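Local coordinates for protein KauB (Pseudomonas aeruginosa PAO1, PDB 6B4R) that probably oxidises a broad range of aldehydes, aminoaldehydes among them, to the corresponding acids with NAD(P)+ as electron acceptor, at residues 190-195 with 217-222; 240-245 with 264-269; 274-279 with 432-437; 309-314 with 410-415. All blocks are in the same frame, centred on the assembly; numbering follows the deposited sequence. Where two conformers were deposited one is given.

Contact 1. Residues 190-195 with 217-222; sequences LKPSEK and FNVLPG. With K (potassium ion), chain G.
The amine of K191 settles against the carbonyl of G222, with P192 O and E194 OE1 also near it, so that one lysine draws both segments into a polar junction. The NZ of K191 lies 3.1 Å from the O of G222 in a weak hydrogen bond, makes a further weak bond to P192 O, and forms a long salt bridge with E194, whose OE1 is 3.4 Å from it. A bend at chi2 (-90°) turns the lysine chain, which then runs on extended toward these three oxygens. On the way its CG passes 3.4 Å from L220 O. E194 joins from its side of the junction, with its CB 3.3 Å from G222 O. A water accepts from G222 N and lies 2.6 Å from P192 O, adding a water-mediated link between P192 and G222.

Before that point the pairing is ordinary parallel sheet: L190 N donates to N218 O, and L220 N to L190 O. L190 and F217 lie side by side, and L190 CB meets the ring edge at CE1, 3.9 Å away. P192 CD faces V219 CG1 in the same apolar layer. At S193 the OG accepts from K195 N in an ST turn, which leads to K195, whose O binds a potassium ion at 2.9 Å together with L40, D108 and a water held by E194 O.

This is a beta-alpha-beta unit of the Rossmann-type coenzyme domain: helix 198-210 covers L190, P192, F217 and V219 through A200, A204 and A207, while strand 22-24 and helix 56-72 pack against N218 and L220.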
# COMPACT_ATOMS: atom_id res chain seq x y z
N LEU A 190 -18.96 -15.55 -19.76
CA LEU A 190 -17.78 -16.24 -20.25
C LEU A 190 -18.03 -16.87 -21.61
O LEU A 190 -18.94 -17.68 -21.78
CB LEU A 190 -17.32 -17.31 -19.26
CG LEU A 190 -16.06 -18.09 -19.62
CD1 LEU A 190 -14.85 -17.18 -19.60
CD2 LEU A 190 -15.87 -19.27 -18.67
N LYS A 191 -17.21 -16.49 -22.59
CA LYS A 191 -17.25 -17.11 -23.90
C LYS A 191 -15.98 -17.93 -24.08
O LYS A 191 -14.91 -17.38 -24.33
CB LYS A 191 -17.37 -16.05 -25.00
CG LYS A 191 -17.65 -16.60 -26.39
CD LYS A 191 -16.37 -16.89 -27.15
CE LYS A 191 -16.62 -17.67 -28.41
NZ LYS A 191 -15.34 -18.17 -29.00
N PRO A 192 -16.09 -19.26 -23.94
CA PRO A 192 -14.95 -20.15 -24.11
C PRO A 192 -14.62 -20.33 -25.59
O PRO A 192 -15.45 -20.02 -26.45
CB PRO A 192 -15.46 -21.47 -23.53
CG PRO A 192 -16.93 -21.44 -23.78
CD PRO A 192 -17.33 -19.99 -23.61
N SER A 193 -13.42 -20.80 -25.89
CA SER A 193 -13.03 -21.07 -27.26
C SER A 193 -13.89 -22.19 -27.84
O SER A 193 -14.30 -23.09 -27.12
CB SER A 193 -11.55 -21.46 -27.33
OG SER A 193 -11.23 -22.02 -28.59
N GLU A 194 -14.15 -22.13 -29.14
CA GLU A 194 -14.93 -23.16 -29.81
C GLU A 194 -14.13 -24.46 -29.93
O GLU A 194 -14.66 -25.50 -30.30
CB GLU A 194 -15.40 -22.70 -31.19
CG GLU A 194 -14.28 -22.49 -32.20
CD GLU A 194 -13.61 -21.14 -32.07
OE1 GLU A 194 -14.12 -20.29 -31.31
OE2 GLU A 194 -12.56 -20.93 -32.72
N LYS A 195 -12.84 -24.38 -29.61
CA LYS A 195 -11.98 -25.55 -29.61
C LYS A 195 -12.00 -26.28 -28.27
O LYS A 195 -11.46 -27.38 -28.15
CB LYS A 195 -10.54 -25.16 -29.96
CG LYS A 195 -10.36 -24.55 -31.34
CD LYS A 195 -8.89 -24.24 -31.60
CE LYS A 195 -8.69 -23.52 -32.93
NZ LYS A 195 -9.13 -24.35 -34.09
N PHE A 217 -23.00 -15.46 -13.28
CA PHE A 217 -21.98 -16.13 -14.08
C PHE A 217 -22.62 -16.95 -15.20
O PHE A 217 -23.21 -18.01 -14.96
CB PHE A 217 -21.08 -17.00 -13.19
CG PHE A 217 -20.15 -17.90 -13.95
CD1 PHE A 217 -19.48 -17.45 -15.07
CD2 PHE A 217 -19.93 -19.20 -13.53
CE1 PHE A 217 -18.63 -18.28 -15.77
CE2 PHE A 217 -19.07 -20.03 -14.22
CZ PHE A 217 -18.42 -19.57 -15.34
N ASN A 218 -22.49 -16.45 -16.43
CA ASN A 218 -23.10 -17.08 -17.59
C ASN A 218 -22.05 -17.59 -18.57
O ASN A 218 -20.95 -17.04 -18.67
CB ASN A 218 -24.04 -16.10 -18.29
CG ASN A 218 -25.07 -15.52 -17.34
OD1 ASN A 218 -26.16 -16.07 -17.16
ND2 ASN A 218 -24.73 -14.40 -16.71
N VAL A 219 -22.38 -18.65 -19.30
CA VAL A 219 -21.45 -19.25 -20.25
C VAL A 219 -22.07 -19.42 -21.63
O VAL A 219 -23.05 -20.15 -21.79
CB VAL A 219 -20.92 -20.62 -19.75
CG1 VAL A 219 -20.07 -21.29 -20.81
CG2 VAL A 219 -20.13 -20.45 -18.46
N LEU A 220 -21.50 -18.75 -22.62
CA LEU A 220 -21.99 -18.81 -24.00
C LEU A 220 -20.96 -19.43 -24.94
O LEU A 220 -20.06 -18.74 -25.41
CB LEU A 220 -22.36 -17.42 -24.51
CG LEU A 220 -23.57 -16.70 -23.91
CD1 LEU A 220 -23.73 -15.35 -24.57
CD2 LEU A 220 -24.83 -17.54 -24.06
N PRO A 221 -21.09 -20.73 -25.21
CA PRO A 221 -20.19 -21.39 -26.16
C PRO A 221 -20.53 -20.99 -27.60
O PRO A 221 -21.67 -20.61 -27.88
CB PRO A 221 -20.47 -22.88 -25.94
CG PRO A 221 -21.87 -22.92 -25.43
CD PRO A 221 -22.07 -21.67 -24.63
N GLY A 222 -19.55 -21.08 -28.49
CA GLY A 222 -19.74 -20.68 -29.88
C GLY A 222 -18.47 -20.15 -30.51
O GLY A 222 -17.37 -20.34 -29.98
K K G . -12.56 -29.93 -29.01
O HOH W 1 -17.01 -21.93 -27.10
O HOH W 2 -14.63 -28.27 -30.13

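Contact 2. Residues 240-245 with 264-269; sequences LVFTGS and VWLEAG
Residues L240-T243 and V264-E267 run side by side as parallel strands, their axes 4.6 Å apart and only 7° from alignment. Four backbone hydrogen bonds join them in the usual staggered order: W265 N to L240 O, F242 N to W265 O, E267 N to F242 O, and G244 N to E267 O at 3.0 Å, the last one just beyond the strand of the donor.

On one face, V241 CG1 sits 4.0 Å from W265 CB, at the root of the indole. Further along, T243 and E267 point the same way, with T243 OG1 3.7 Å from E267 CB. That hydroxyl is hydrogen-bonded to K177. On the other face L266 sends its CD2 in against F242 CB, 3.6 Å away, and obliquely against the phenylalanine ring, near F242 CD2. The ring also takes the space next to G244 where a side chain would otherwise begin. Another protein chain of the assembly packs on V264, W265 and L266, bringing the strand 263-267 to a subunit interface.

S245 then N-caps helix 246-258 through a weak bond from I248 N to its OG. Strand, the short G244-S245 link, helix and returning parallel strand make the beta-alpha-beta unit typical of the Rossmann-type domain of aldehyde dehydrogenases, and its second strand places E267, the predicted active-site glutamate, at the C-terminal end of the parallel strands.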
# COMPACT_ATOMS: atom_id res chain seq x y z
N LEU A 240 -14.20 -5.88 -21.26
CA LEU A 240 -13.88 -7.07 -22.04
C LEU A 240 -12.46 -7.51 -21.72
O LEU A 240 -11.50 -6.77 -21.93
CB LEU A 240 -14.03 -6.77 -23.53
CG LEU A 240 -13.84 -7.87 -24.58
CD1 LEU A 240 -12.38 -8.07 -24.96
CD2 LEU A 240 -14.44 -9.18 -24.11
N VAL A 241 -12.32 -8.73 -21.20
CA VAL A 241 -11.00 -9.30 -20.97
C VAL A 241 -10.77 -10.47 -21.92
O VAL A 241 -11.70 -11.19 -22.27
CB VAL A 241 -10.79 -9.73 -19.50
CG1 VAL A 241 -10.94 -8.54 -18.58
CG2 VAL A 241 -11.77 -10.83 -19.12
N PHE A 242 -9.52 -10.65 -22.35
CA PHE A 242 -9.23 -11.61 -23.41
C PHE A 242 -7.81 -12.16 -23.34
O PHE A 242 -6.87 -11.46 -22.97
CB PHE A 242 -9.50 -10.96 -24.77
CG PHE A 242 -8.98 -11.75 -25.94
CD1 PHE A 242 -9.74 -12.78 -26.49
CD2 PHE A 242 -7.76 -11.45 -26.52
CE1 PHE A 242 -9.27 -13.49 -27.58
CE2 PHE A 242 -7.29 -12.16 -27.61
CZ PHE A 242 -8.05 -13.18 -28.14
N THR A 243 -7.67 -13.44 -23.68
CA THR A 243 -6.37 -14.07 -23.84
C THR A 243 -6.39 -14.87 -25.13
O THR A 243 -7.24 -15.74 -25.33
CB THR A 243 -6.04 -15.00 -22.66
OG1 THR A 243 -6.05 -14.25 -21.44
CG2 THR A 243 -4.67 -15.63 -22.86
N GLY A 244 -5.44 -14.58 -26.02
CA GLY A 244 -5.38 -15.27 -27.30
C GLY A 244 -4.30 -14.70 -28.20
O GLY A 244 -3.19 -14.40 -27.75
N SER A 245 -4.62 -14.56 -29.48
CA SER A 245 -3.66 -14.09 -30.47
C SER A 245 -3.65 -12.57 -30.57
O SER A 245 -4.61 -11.90 -30.19
CB SER A 245 -3.96 -14.70 -31.84
OG SER A 245 -5.22 -14.28 -32.32
N VAL A 264 -10.78 -2.51 -22.20
CA VAL A 264 -10.29 -3.71 -22.87
C VAL A 264 -8.93 -4.14 -22.32
O VAL A 264 -7.94 -3.43 -22.43
CB VAL A 264 -10.19 -3.50 -24.39
CG1 VAL A 264 -9.54 -4.70 -25.04
CG2 VAL A 264 -11.56 -3.27 -24.98
N TRP A 265 -8.91 -5.33 -21.72
CA TRP A 265 -7.68 -5.89 -21.17
C TRP A 265 -7.34 -7.16 -21.93
O TRP A 265 -8.16 -8.08 -22.03
CB TRP A 265 -7.85 -6.17 -19.67
CG TRP A 265 -8.34 -4.98 -18.91
CD1 TRP A 265 -9.63 -4.70 -18.56
CD2 TRP A 265 -7.54 -3.89 -18.42
NE1 TRP A 265 -9.68 -3.51 -17.88
CE2 TRP A 265 -8.42 -2.99 -17.78
CE3 TRP A 265 -6.18 -3.59 -18.46
CZ2 TRP A 265 -7.98 -1.81 -17.18
CZ3 TRP A 265 -5.74 -2.42 -17.87
CH2 TRP A 265 -6.64 -1.54 -17.23
N LEU A 266 -6.13 -7.22 -22.47
CA LEU A 266 -5.76 -8.30 -23.37
C LEU A 266 -4.45 -8.97 -23.01
O LEU A 266 -3.54 -8.34 -22.48
CB LEU A 266 -5.64 -7.76 -24.80
CG LEU A 266 -6.80 -6.95 -25.35
CD1 LEU A 266 -6.38 -6.22 -26.62
CD2 LEU A 266 -7.99 -7.85 -25.62
N GLU A 267 -4.36 -10.26 -23.32
CA GLU A 267 -3.12 -11.01 -23.19
C GLU A 267 -2.86 -11.74 -24.50
O GLU A 267 -3.41 -12.82 -24.74
CB GLU A 267 -3.19 -11.99 -22.02
CG GLU A 267 -3.66 -11.37 -20.71
CD GLU A 267 -2.83 -11.81 -19.52
OE1 GLU A 267 -2.18 -12.87 -19.61
OE2 GLU A 267 -2.82 -11.08 -18.50
N ALA A 268 -2.02 -11.15 -25.35
CA ALA A 268 -1.81 -11.68 -26.70
C ALA A 268 -0.68 -12.70 -26.79
O ALA A 268 -0.31 -13.34 -25.80
CB ALA A 268 -1.59 -10.54 -27.68
N GLY A 269 -0.12 -12.85 -27.99
CA GLY A 269 0.90 -13.85 -28.24
C GLY A 269 2.23 -13.51 -27.60
O GLY A 269 2.37 -12.51 -26.90

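Contact 3. Residues 274-279 with 432-437; sequences NIVFAD and AVWTSN
N274 and W434 meet at a slant, the amide plane of one turned 48° from the indole plane of the other. N274 OD1 lies at the indole edge and accepts a weak hydrogen bond from W434 NE1 at 3.1 Å, an approach made possible by an asparagine CG anti to the backbone N (chi1 -168°). V276 CG2 reaches the same indole obliquely, 3.9 Å from CD1. Along the indole edge, then, lie N274 OD1 and I275 O, while the V276 methyl comes in at an angle.

F277 is set differently. Its ring turns an edge to the other strand: W434 O lies near the ring plane, and V433 CG1 approaches CE2 at 3.8 Å. Between these groups the parallel strands are joined by bonds from I275 N to A432 O, W434 N to I275 O, and F277 N to W434 O.

Past the strands, D279 and T435 point the same way. T435 OG1 donates to D279 OD1 at 2.7 Å, coming from above the carboxylate plane, and accepts from N437 N in an ST turn. The carbonyl of D279 is met in its plane by S436 OG, 2.8 Å away, and more weakly by S436 N. The second carboxylate oxygen, OD2, is paired with K440.

S436 and N437 also meet the second subunit, S436 through backbone hydrogen bonds. Strand 307-311 continues the sheet beyond residues 274-276; helix 283-295 covers the N274-W434 face, while helix 438-447, N-capped by N437, lies against V433, F277 and T435.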
# COMPACT_ATOMS: atom_id res chain seq x y z
N ASN A 274 14.65 -17.50 -23.88
CA ASN A 274 15.25 -18.20 -22.75
C ASN A 274 16.77 -18.05 -22.82
O ASN A 274 17.43 -18.73 -23.59
CB ASN A 274 14.84 -19.68 -22.77
CG ASN A 274 15.18 -20.40 -21.49
OD1 ASN A 274 15.68 -19.81 -20.53
ND2 ASN A 274 14.92 -21.70 -21.46
N ILE A 275 17.31 -17.15 -22.00
CA ILE A 275 18.72 -16.76 -22.09
C ILE A 275 19.62 -17.52 -21.12
O ILE A 275 19.50 -17.38 -19.90
CB ILE A 275 18.90 -15.25 -21.85
CG1 ILE A 275 17.98 -14.45 -22.77
CG2 ILE A 275 20.35 -14.84 -22.04
CD1 ILE A 275 17.96 -12.96 -22.48
N VAL A 276 20.55 -18.30 -21.67
CA VAL A 276 21.46 -19.11 -20.85
C VAL A 276 22.90 -18.63 -20.97
O VAL A 276 23.52 -18.74 -22.03
CB VAL A 276 21.40 -20.59 -21.24
CG1 VAL A 276 22.33 -21.41 -20.36
CG2 VAL A 276 19.97 -21.11 -21.14
N PHE A 277 23.44 -18.10 -19.88
CA PHE A 277 24.82 -17.63 -19.85
C PHE A 277 25.78 -18.76 -19.50
O PHE A 277 25.38 -19.80 -18.97
CB PHE A 277 24.98 -16.48 -18.85
CG PHE A 277 24.41 -15.17 -19.35
CD1 PHE A 277 25.17 -14.33 -20.15
CD2 PHE A 277 23.13 -14.78 -19.01
CE1 PHE A 277 24.66 -13.13 -20.60
CE2 PHE A 277 22.61 -13.58 -19.46
CZ PHE A 277 23.37 -12.75 -20.26
N ALA A 278 27.06 -18.55 -19.80
CA ALA A 278 28.09 -19.54 -19.53
C ALA A 278 28.20 -19.85 -18.04
O ALA A 278 28.47 -20.98 -17.65
CB ALA A 278 29.44 -19.06 -20.07
N ASP A 279 27.97 -18.83 -17.21
CA ASP A 279 28.13 -18.97 -15.76
C ASP A 279 26.85 -19.40 -15.05
O ASP A 279 26.66 -19.09 -13.87
CB ASP A 279 28.68 -17.68 -15.14
CG ASP A 279 27.81 -16.46 -15.42
OD1 ASP A 279 26.70 -16.62 -15.97
OD2 ASP A 279 28.24 -15.34 -15.08
N ALA A 432 13.60 -15.38 -19.69
CA ALA A 432 14.35 -16.06 -18.65
C ALA A 432 15.85 -15.81 -18.76
O ALA A 432 16.38 -15.65 -19.85
CB ALA A 432 14.06 -17.55 -18.66
N VAL A 433 16.52 -15.77 -17.61
CA VAL A 433 17.97 -15.58 -17.56
C VAL A 433 18.60 -16.60 -16.62
O VAL A 433 18.17 -16.76 -15.48
CB VAL A 433 18.34 -14.16 -17.11
CG1 VAL A 433 19.84 -14.04 -16.90
CG2 VAL A 433 17.87 -13.14 -18.13
N TRP A 434 19.63 -17.28 -17.10
CA TRP A 434 20.36 -18.25 -16.29
C TRP A 434 21.80 -17.79 -16.06
O TRP A 434 22.61 -17.76 -16.99
CB TRP A 434 20.33 -19.63 -16.94
CG TRP A 434 18.94 -20.18 -17.07
CD1 TRP A 434 18.00 -19.82 -17.99
CD2 TRP A 434 18.34 -21.19 -16.25
NE1 TRP A 434 16.84 -20.54 -17.79
CE2 TRP A 434 17.03 -21.39 -16.73
CE3 TRP A 434 18.78 -21.94 -15.16
CZ2 TRP A 434 16.16 -22.31 -16.15
CZ3 TRP A 434 17.91 -22.86 -14.59
CH2 TRP A 434 16.62 -23.03 -15.09
N THR A 435 22.09 -17.41 -14.83
CA THR A 435 23.42 -16.94 -14.45
C THR A 435 23.57 -16.99 -12.94
O THR A 435 22.58 -16.94 -12.21
CB THR A 435 23.69 -15.50 -14.95
OG1 THR A 435 24.99 -15.08 -14.54
CG2 THR A 435 22.66 -14.55 -14.40
N SER A 436 24.81 -17.10 -12.47
CA SER A 436 25.08 -17.15 -11.04
C SER A 436 25.60 -15.81 -10.55
O SER A 436 25.76 -15.60 -9.34
CB SER A 436 26.10 -18.25 -10.72
OG SER A 436 27.34 -17.98 -11.34
N ASN A 437 25.85 -14.90 -11.48
CA ASN A 437 26.38 -13.58 -11.16
C ASN A 437 25.29 -12.63 -10.67
O ASN A 437 24.26 -12.46 -11.32
CB ASN A 437 27.09 -12.98 -12.37
CG ASN A 437 27.78 -11.67 -12.05
OD1 ASN A 437 27.21 -10.59 -12.24
ND2 ASN A 437 29.01 -11.76 -11.55

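Contact 4. Residues 309-314 with 410-415; sequences LVERSI and IEFEDA
The ring of F412 lies flat against the backbone of the neighbouring strand, with the V310-E311 peptide over one face and E311 N offset toward the ring's rim, 3.4 Å from F412 CZ. L309 O sits at the ring edge, 3.3 Å from F412 CE1, and L309 CB and E311 CB pack beside the ring from one face of the sheet. A chi1 of 64°, with CG between the backbone N and the carbonyl carbon, folds the phenyl group over in this way.

Parallel bonding fixes the register: V310 N to I410 O, F412 N to V310 O, and R312 N to F412 O at 2.9 Å. The short strand axes cross at -40°, a strongly twisted pairing. R312 reaches over the other segment, one face of its guanidinium toward F412 C. Its NE gives E413 OE1 a straight bond of 3.1 Å in the guanidinium plane, while its NH1 makes a weak, longer salt bridge to E411 OE1.

Further out, F277 meets F412 edge to face and A278 N holds E311 OE1. E417 OE1 accepts from E413 N, and D414 caps the same helix, 415-423, at E417 N. A water receives S313 N and donates to E413 O, 2.8 Å away.

R312 thus bridges E411 and E413, with E417 as a long, weak third partner, although a crystal neighbour touching E413 may influence its detail. The contact combines a buried ring on the backbone with a charge network at the more exposed end, whose attraction is probably weakened by solvent.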
# COMPACT_ATOMS: atom_id res chain seq x y z
N LEU A 309 18.22 -18.53 -26.33
CA LEU A 309 19.42 -17.71 -26.50
C LEU A 309 20.58 -18.29 -25.69
O LEU A 309 20.54 -18.30 -24.46
CB LEU A 309 19.16 -16.26 -26.09
CG LEU A 309 18.60 -15.29 -27.14
CD1 LEU A 309 17.29 -15.79 -27.74
CD2 LEU A 309 18.42 -13.91 -26.55
N VAL A 310 21.60 -18.77 -26.39
CA VAL A 310 22.74 -19.41 -25.73
C VAL A 310 24.04 -18.66 -26.00
O VAL A 310 24.34 -18.30 -27.14
CB VAL A 310 22.91 -20.87 -26.19
CG1 VAL A 310 23.98 -21.57 -25.36
CG2 VAL A 310 21.59 -21.61 -26.09
N GLU A 311 24.82 -18.43 -24.95
CA GLU A 311 26.12 -17.80 -25.09
C GLU A 311 27.03 -18.71 -25.91
O GLU A 311 27.10 -19.91 -25.66
CB GLU A 311 26.74 -17.49 -23.73
CG GLU A 311 27.99 -16.63 -23.80
CD GLU A 311 28.41 -16.08 -22.45
OE1 GLU A 311 27.80 -16.47 -21.43
OE2 GLU A 311 29.35 -15.26 -22.41
N ARG A 312 27.72 -18.12 -26.88
CA ARG A 312 28.48 -18.89 -27.86
C ARG A 312 29.55 -19.80 -27.25
O ARG A 312 29.82 -20.88 -27.76
CB ARG A 312 29.11 -17.97 -28.91
CG ARG A 312 28.74 -18.34 -30.33
CD ARG A 312 29.43 -17.44 -31.34
NE ARG A 312 29.04 -16.04 -31.18
CZ ARG A 312 28.00 -15.48 -31.78
NH1 ARG A 312 27.22 -16.20 -32.58
NH2 ARG A 312 27.73 -14.19 -31.58
N SER A 313 30.15 -19.36 -26.14
CA SER A 313 31.24 -20.11 -25.52
C SER A 313 30.81 -21.46 -24.92
O SER A 313 31.66 -22.31 -24.65
CB SER A 313 31.94 -19.26 -24.45
OG SER A 313 31.04 -18.84 -23.44
N ILE A 314 29.51 -21.65 -24.72
CA ILE A 314 29.01 -22.92 -24.17
C ILE A 314 27.98 -23.60 -25.06
O ILE A 314 27.32 -24.54 -24.64
CB ILE A 314 28.36 -22.74 -22.78
CG1 ILE A 314 27.18 -21.78 -22.88
CG2 ILE A 314 29.39 -22.27 -21.77
CD1 ILE A 314 26.23 -21.85 -21.71
N ILE A 410 19.35 -19.75 -30.76
CA ILE A 410 20.02 -18.55 -31.24
C ILE A 410 21.24 -18.25 -30.38
O ILE A 410 21.17 -18.27 -29.15
CB ILE A 410 19.06 -17.34 -31.24
CG1 ILE A 410 17.78 -17.68 -32.00
CG2 ILE A 410 19.74 -16.12 -31.84
CD1 ILE A 410 16.69 -16.65 -31.87
N GLU A 411 22.36 -17.97 -31.04
CA GLU A 411 23.61 -17.71 -30.34
C GLU A 411 23.84 -16.22 -30.13
O GLU A 411 23.47 -15.40 -30.97
CB GLU A 411 24.79 -18.30 -31.12
CG GLU A 411 24.71 -19.80 -31.34
CD GLU A 411 25.84 -20.32 -32.20
OE1 GLU A 411 26.74 -19.53 -32.55
OE2 GLU A 411 25.83 -21.53 -32.54
N PHE A 412 24.44 -15.88 -28.99
CA PHE A 412 24.86 -14.50 -28.73
C PHE A 412 26.28 -14.48 -28.18
O PHE A 412 26.73 -15.44 -27.56
CB PHE A 412 23.88 -13.79 -27.79
CG PHE A 412 23.80 -14.38 -26.41
CD1 PHE A 412 22.80 -15.28 -26.08
CD2 PHE A 412 24.72 -14.02 -25.43
CE1 PHE A 412 22.72 -15.82 -24.81
CE2 PHE A 412 24.64 -14.56 -24.16
CZ PHE A 412 23.64 -15.46 -23.84
N GLU A 413 26.98 -13.37 -28.39
CA GLU A 413 28.36 -13.25 -27.96
C GLU A 413 28.46 -12.90 -26.47
O GLU A 413 29.20 -13.54 -25.73
CB GLU A 413 29.11 -12.22 -28.80
CG GLU A 413 30.59 -12.10 -28.46
CD GLU A 413 31.36 -13.39 -28.73
OE1 GLU A 413 31.01 -14.10 -29.69
OE2 GLU A 413 32.31 -13.68 -27.97
N ASP A 414 27.71 -11.89 -26.05
CA ASP A 414 27.74 -11.43 -24.67
C ASP A 414 26.37 -10.96 -24.19
O ASP A 414 25.38 -11.05 -24.91
CB ASP A 414 28.78 -10.32 -24.49
CG ASP A 414 28.64 -9.21 -25.52
OD1 ASP A 414 27.52 -9.00 -26.03
OD2 ASP A 414 29.65 -8.55 -25.82
N ALA A 415 26.33 -10.44 -22.96
CA ALA A 415 25.09 -9.99 -22.34
C ALA A 415 24.42 -8.86 -23.12
O ALA A 415 23.19 -8.80 -23.21
CB ALA A 415 25.33 -9.56 -20.90
O HOH W 3 30.29 -16.09 -26.10

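How the contacts relate
Along the chain, contact 1 closes before contact 2 opens, and contact 2 before contact 3; contact 4 is nested within the long loop that contact 3 closes. Contacts 1 and 2, with centres about 15 Å apart, are beta-alpha-beta pairings in one mixed sheet, separated by strand 149-164. Contacts 3 and 4 belong to a second sheet, their centres about 10 Å apart, and touch directly because strands 273-276 and 307-311 are neighbours. Strand 263-267 is followed by strand 273-276, the step from one sheet to the other, and the centres of contacts 2 and 3 lie about 30 Å apart. The two pairs are consistent with the coenzyme-binding and catalytic domains of the aldehyde dehydrogenase fold.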